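Local coordinates for copper induced nitroreductase D (Lactococcus lactis, PDB 2WQF) that reduces nitro compounds with a bound FMN cofactor, is induced by copper and takes part in the defence against oxidative stress, at the interface of chains A and B. Residues are numbered along the deposited sequence; one frame, centred on the assembly and turned at random. Chains: chain A/B, Copper induced nitroreductase D.

Contact 1: the interface of chains A and B. Residues chain A 33, 36-38, 136; chain B 7, 10.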
loop_
_atom_site.group_PDB
_atom_site.type_symbol
_atom_site.label_atom_id
_atom_site.label_comp_id
_atom_site.label_asym_id
_atom_site.label_seq_id
_atom_site.Cartn_x
_atom_site.Cartn_y
_atom_site.Cartn_z
ATOM N N ALA A 33 9.422 -8.453 -4.826
ATOM C CA ALA A 33 8.761 -7.298 -4.232
ATOM C C ALA A 33 7.386 -7.687 -3.688
ATOM O O ALA A 33 6.996 -7.248 -2.611
ATOM C CB ALA A 33 8.653 -6.163 -5.238
ATOM N N PHE A 36 7.805 -10.266 -0.460
ATOM C CA PHE A 36 8.183 -9.645 0.807
ATOM C C PHE A 36 7.292 -8.516 1.264
ATOM O O PHE A 36 7.635 -7.813 2.205
ATOM C CB PHE A 36 9.636 -9.226 0.761
ATOM C CG PHE A 36 10.569 -10.378 0.514
ATOM C CD1 PHE A 36 10.528 -11.499 1.332
ATOM C CD2 PHE A 36 11.464 -10.350 -0.542
ATOM C CE1 PHE A 36 11.379 -12.560 1.121
ATOM C CE2 PHE A 36 12.307 -11.404 -0.769
ATOM C CZ PHE A 36 12.260 -12.527 0.061
ATOM N N SER A 37 6.129 -8.393 0.641
ATOM C CA SER A 37 5.109 -7.436 1.070
ATOM C C SER A 37 4.198 -8.072 2.126
ATOM O O SER A 37 3.758 -9.220 1.976
ATOM C CB SER A 37 4.242 -7.015 -0.109
ATOM O OG SER A 37 4.968 -6.256 -1.059
ATOM N N PRO A 38 3.886 -7.326 3.187
ATOM C CA PRO A 38 2.960 -7.842 4.210
ATOM C C PRO A 38 1.495 -7.765 3.756
ATOM O O PRO A 38 1.100 -6.869 2.995
ATOM C CB PRO A 38 3.191 -6.902 5.370
ATOM C CG PRO A 38 3.526 -5.592 4.720
ATOM C CD PRO A 38 4.323 -5.948 3.474
ATOM N N ASN A 136 5.382 -1.451 -4.004
ATOM C CA ASN A 136 6.632 -2.141 -3.769
ATOM C C ASN A 136 7.247 -2.600 -5.104
ATOM O O ASN A 136 8.459 -2.513 -5.296
ATOM C CB ASN A 136 6.497 -3.306 -2.748
ATOM C CG ASN A 136 6.540 -2.823 -1.315
ATOM O OD1 ASN A 136 6.976 -1.697 -1.049
ATOM N ND2 ASN A 136 6.074 -3.654 -0.388
ATOM N N LEU B 7 12.906 -4.556 2.026
ATOM C CA LEU B 7 11.574 -5.141 2.143
ATOM C C LEU B 7 11.613 -6.397 2.995
ATOM O O LEU B 7 10.749 -6.602 3.846
ATOM C CB LEU B 7 10.969 -5.482 0.776
ATOM C CG LEU B 7 10.655 -4.307 -0.162
ATOM C CD1 LEU B 7 9.951 -4.867 -1.392
ATOM C CD2 LEU B 7 9.818 -3.231 0.494
ATOM N N ARG B 10 11.842 -5.841 6.867
ATOM C CA ARG B 10 10.638 -5.383 7.556
ATOM C C ARG B 10 9.833 -6.610 7.971
ATOM O O ARG B 10 9.484 -7.447 7.127
ATOM C CB ARG B 10 9.770 -4.497 6.668
ATOM C CG ARG B 10 8.507 -3.990 7.363
ATOM C CD ARG B 10 7.298 -3.970 6.481
ATOM N NE ARG B 10 7.109 -5.274 5.891
ATOM C CZ ARG B 10 6.592 -6.341 6.508
ATOM N NH1 ARG B 10 6.058 -6.251 7.721
ATOM N NH2 ARG B 10 6.559 -7.499 5.866
HETATM O O HOH W 1 8.235 -5.508 3.332
HETATM O O HOH W 2 9.030 -8.775 4.710
#
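Helix 3-9 of chain B, through B:Leu7, presses against the end of helix 23-35, the loop 36-38 behind it and helix 121-143 of chain A, while B:Arg10, just past the B helix, reaches over A:Pro38. The patch is one half of a two-fold pair in the homodimer typical of nitroreductases. B:Leu7 is the apolar plug: its CG stands anti to the carbonyl carbon (chi1 -66°), and its two methyls part, one reaching A:Ala33 as well as A:Asn136, the other the amide of A:Asn136. B:Leu7 CD1 meets the backbone of A:Ala33, 3.9 Å from A:Ala33 CA. B:Leu7 CD2 lies against the amide of A:Asn136, 3.6 Å from A:Asn136 OD1, the two side chains running past each other in opposite directions. Polar communication runs through water. Water 1 lies 2.6 Å from the carbonyl O of A:Phe36 and also joins the carbonyl O of B:Leu7. A nearly straight bond, 2.8 Å from B:Arg10 NE to water 1, adds a third link, and water 2 ties both carbonyls to B:Arg10 O. The bend of the B:Arg10 chain, at chi2 and again at chi3 (54°), lays its guanidinium face on the proline ring, with A:Pro38 CG 3.6 Å from B:Arg10 CZ; water 1 and A:Phe36 O lie at the guanidinium edge. Because B:Arg10 is also an FMN-binding residue, this packing probably helps to place it for the cofactor. Second-shell bonds hold the A:Asn136 amide against the leucine. A:Ser37 OG donates to A:Ala33 O at 2.7 Å, and in turn A:Asn136 ND2 donates to A:Ser37 OG, 2.9 Å away, in the amide plane and almost straight (176° at H).

Contact 2: the interface of chains A and B. Residues chain A 34-35, 42, 44, 47; chain B 190-192, 194, 197.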
loop_
_atom_site.group_PDB
_atom_site.type_symbol
_atom_site.label_atom_id
_atom_site.label_comp_id
_atom_site.label_asym_id
_atom_site.label_seq_id
_atom_site.Cartn_x
_atom_site.Cartn_y
_atom_site.Cartn_z
ATOM N N VAL A 34 6.659 -8.525 -4.412
ATOM C CA VAL A 34 5.368 -9.031 -3.941
ATOM C C VAL A 34 5.556 -10.010 -2.765
ATOM O O VAL A 34 4.871 -9.922 -1.734
ATOM C CB VAL A 34 4.613 -9.726 -5.078
ATOM C CG1 VAL A 34 3.346 -10.366 -4.545
ATOM C CG2 VAL A 34 4.319 -8.717 -6.175
ATOM N N ARG A 35 6.528 -10.903 -2.899
ATOM C CA ARG A 35 6.784 -11.942 -1.884
ATOM C C ARG A 35 7.017 -11.335 -0.503
ATOM O O ARG A 35 6.494 -11.817 0.516
ATOM C CB ARG A 35 8.024 -12.747 -2.301
ATOM C CG ARG A 35 8.405 -13.858 -1.361
ATOM C CD ARG A 35 9.691 -14.530 -1.790
ATOM N NE ARG A 35 9.891 -15.811 -1.106
ATOM C CZ ARG A 35 9.319 -16.968 -1.472
ATOM N NH1 ARG A 35 8.551 -17.034 -2.545
ATOM N NH2 ARG A 35 9.530 -18.053 -0.770
ATOM N N ASN A 42 -1.114 -12.783 6.820
ATOM C CA ASN A 42 -0.288 -13.447 5.806
ATOM C C ASN A 42 -1.138 -14.100 4.737
ATOM O O ASN A 42 -0.766 -15.142 4.199
ATOM C CB ASN A 42 0.689 -14.465 6.437
ATOM C CG ASN A 42 1.826 -14.808 5.513
ATOM O OD1 ASN A 42 2.295 -13.955 4.743
ATOM N ND2 ASN A 42 2.289 -16.057 5.576
ATOM N N GLN A 44 -1.786 -13.111 1.689
ATOM C CA GLN A 44 -1.174 -13.111 0.358
ATOM C C GLN A 44 -2.208 -13.179 -0.764
ATOM O O GLN A 44 -2.138 -14.036 -1.648
ATOM C CB GLN A 44 -0.192 -14.282 0.250
ATOM C CG GLN A 44 0.927 -14.209 1.252
ATOM C CD GLN A 44 1.603 -15.544 1.406
ATOM O OE1 GLN A 44 1.349 -16.304 2.383
ATOM N NE2 GLN A 44 2.425 -15.869 0.448
ATOM N N ARG A 47 -2.455 -11.237 -6.795
ATOM C CA ARG A 47 -2.174 -12.104 -7.935
ATOM C C ARG A 47 -1.684 -11.207 -9.064
ATOM O O ARG A 47 -2.208 -10.111 -9.236
ATOM C CB ARG A 47 -3.436 -12.826 -8.409
ATOM C CG ARG A 47 -4.170 -13.633 -7.317
ATOM C CD ARG A 47 -3.421 -14.933 -6.959
ATOM N NE ARG A 47 -4.073 -15.680 -5.886
ATOM C CZ ARG A 47 -3.754 -15.605 -4.592
ATOM N NH1 ARG A 47 -2.765 -14.826 -4.170
ATOM N NH2 ARG A 47 -4.437 -16.328 -3.709
ATOM N N THR B 190 5.634 -18.307 6.246
ATOM C CA THR B 190 5.606 -19.084 5.010
ATOM C C THR B 190 5.168 -18.197 3.835
ATOM O O THR B 190 4.694 -17.075 4.013
ATOM C CB THR B 190 4.641 -20.268 5.124
ATOM O OG1 THR B 190 3.305 -19.791 5.328
ATOM C CG2 THR B 190 5.046 -21.195 6.276
ATOM N N PHE B 191 5.350 -18.719 2.638
ATOM C CA PHE B 191 5.012 -18.041 1.382
ATOM C C PHE B 191 4.259 -19.029 0.507
ATOM O O PHE B 191 4.558 -20.241 0.501
ATOM C CB PHE B 191 6.281 -17.586 0.669
ATOM C CG PHE B 191 7.165 -16.704 1.501
ATOM C CD1 PHE B 191 7.026 -15.327 1.463
ATOM C CD2 PHE B 191 8.146 -17.249 2.299
ATOM C CE1 PHE B 191 7.848 -14.512 2.217
ATOM C CE2 PHE B 191 8.972 -16.474 3.082
ATOM C CZ PHE B 191 8.826 -15.081 3.050
ATOM N N MET B 192 3.311 -18.518 -0.267
ATOM C CA MET B 192 2.629 -19.298 -1.294
ATOM C C MET B 192 3.609 -19.786 -2.340
ATOM O O MET B 192 4.700 -19.248 -2.531
ATOM C CB MET B 192 1.662 -18.397 -2.093
ATOM C CG MET B 192 0.387 -17.974 -1.437
ATOM S SD MET B 192 -0.488 -16.904 -2.602
ATOM C CE MET B 192 -0.966 -18.088 -3.838
ATOM N N ASP B 194 4.859 -19.703 -5.873
ATOM C CA ASP B 194 4.882 -18.718 -6.973
ATOM C C ASP B 194 3.859 -19.064 -8.079
ATOM O O ASP B 194 3.230 -18.179 -8.655
ATOM C CB ASP B 194 6.253 -18.670 -7.668
ATOM C CG ASP B 194 7.324 -17.960 -6.883
ATOM O OD1 ASP B 194 7.033 -17.291 -5.864
ATOM O OD2 ASP B 194 8.497 -18.076 -7.308
ATOM N N ARG B 197 0.347 -17.528 -7.805
ATOM C CA ARG B 197 0.068 -16.089 -7.786
ATOM C C ARG B 197 0.763 -15.258 -8.858
ATOM O O ARG B 197 0.448 -14.099 -8.965
ATOM C CB ARG B 197 0.335 -15.480 -6.403
ATOM C CG ARG B 197 1.758 -15.584 -5.895
ATOM C CD ARG B 197 1.917 -14.688 -4.666
ATOM N NE ARG B 197 3.125 -15.021 -3.896
ATOM C CZ ARG B 197 3.441 -14.509 -2.712
ATOM N NH1 ARG B 197 2.702 -13.548 -2.201
ATOM N NH2 ARG B 197 4.537 -14.906 -2.065
HETATM O O HOH W 3 4.299 -13.373 0.275
HETATM O O HOH W 4 4.242 -14.395 2.976
HETATM O O HOH W 5 8.394 -15.130 -4.931
#
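A:Arg35 lies across the ring face of B:Phe191, its guanidinium stacked on the aromatic plane at a tilt of 20°. The evidence for a cation-pi contact is A:Arg35 NE, above the middle of the B:Phe191 ring and 3.9 Å from its centroid. The arginine reaches there from the end of helix 23-35 because CG is anti to the backbone N (chi1 -180°) and the chain stays extended to NE; A:Arg35 CG packs 3.5 Å from B:Phe191 CD1. Beyond the ring, A:Arg35 NH1 makes a long salt bridge, 3.7 Å to B:Asp194 OD1, with guanidinium and carboxylate nearly perpendicular and water 5 bridging the same two atoms. B:Asp194 may also offset the positive charge of B:Arg197, whose guanidinium lies near that of A:Arg35.

A:Asn42 crosses B:Thr190 at about a right angle and gives a straight bond from ND2 to B:Thr190 O at 3.0 Å, the donor standing above the carbonyl plane, 38° out of it. Water 4 joins A:Asn42 OD1 to the same carbonyl and passes on to water 3, which B:Arg197 holds with both terminal nitrogens.

A:Gln44 slides antiparallel past B:Met192. As modelled its NE2 lies 2.9 Å from the backbone N of B:Met192, a meeting of two donors that suggests the amide may be turned over, with the oxygen as acceptor there. The sulfur end of B:Met192 bends over the guanidinium face of A:Arg47, B:Met192 CE 3.8 Å from A:Arg47 CZ. An alanine in place of A:Arg47 would probably open a gap beneath this methyl, leaving the thioether free to turn and A:Gln44 O without its mate. That carbonyl receives A:Arg47 NH1 in its own plane, with 2.7 Å between A:Arg47 NH1 and A:Gln44 O.

The C-alpha centres of contact 1 and contact 2 lie about 10 Å apart, and chain A brings neighbouring residues of one helix end to both, A:Ala33 to the first and A:Val34 and A:Arg35 to the second, with A:Asn136 of helix 121-143 added in contact 1 and A:Asn42, A:Gln44 and A:Arg47 in contact 2. Chain B approaches this helix end with opposite ends of its sequence, helix 3-9 in contact 1 and segment 190-197 in contact 2, clasping it between both termini. Since the cofactor-binding residues B:Arg10 and B:Lys189 belong to or adjoin these segments, dimer assembly and FMN binding are probably coupled, twice over by symmetry.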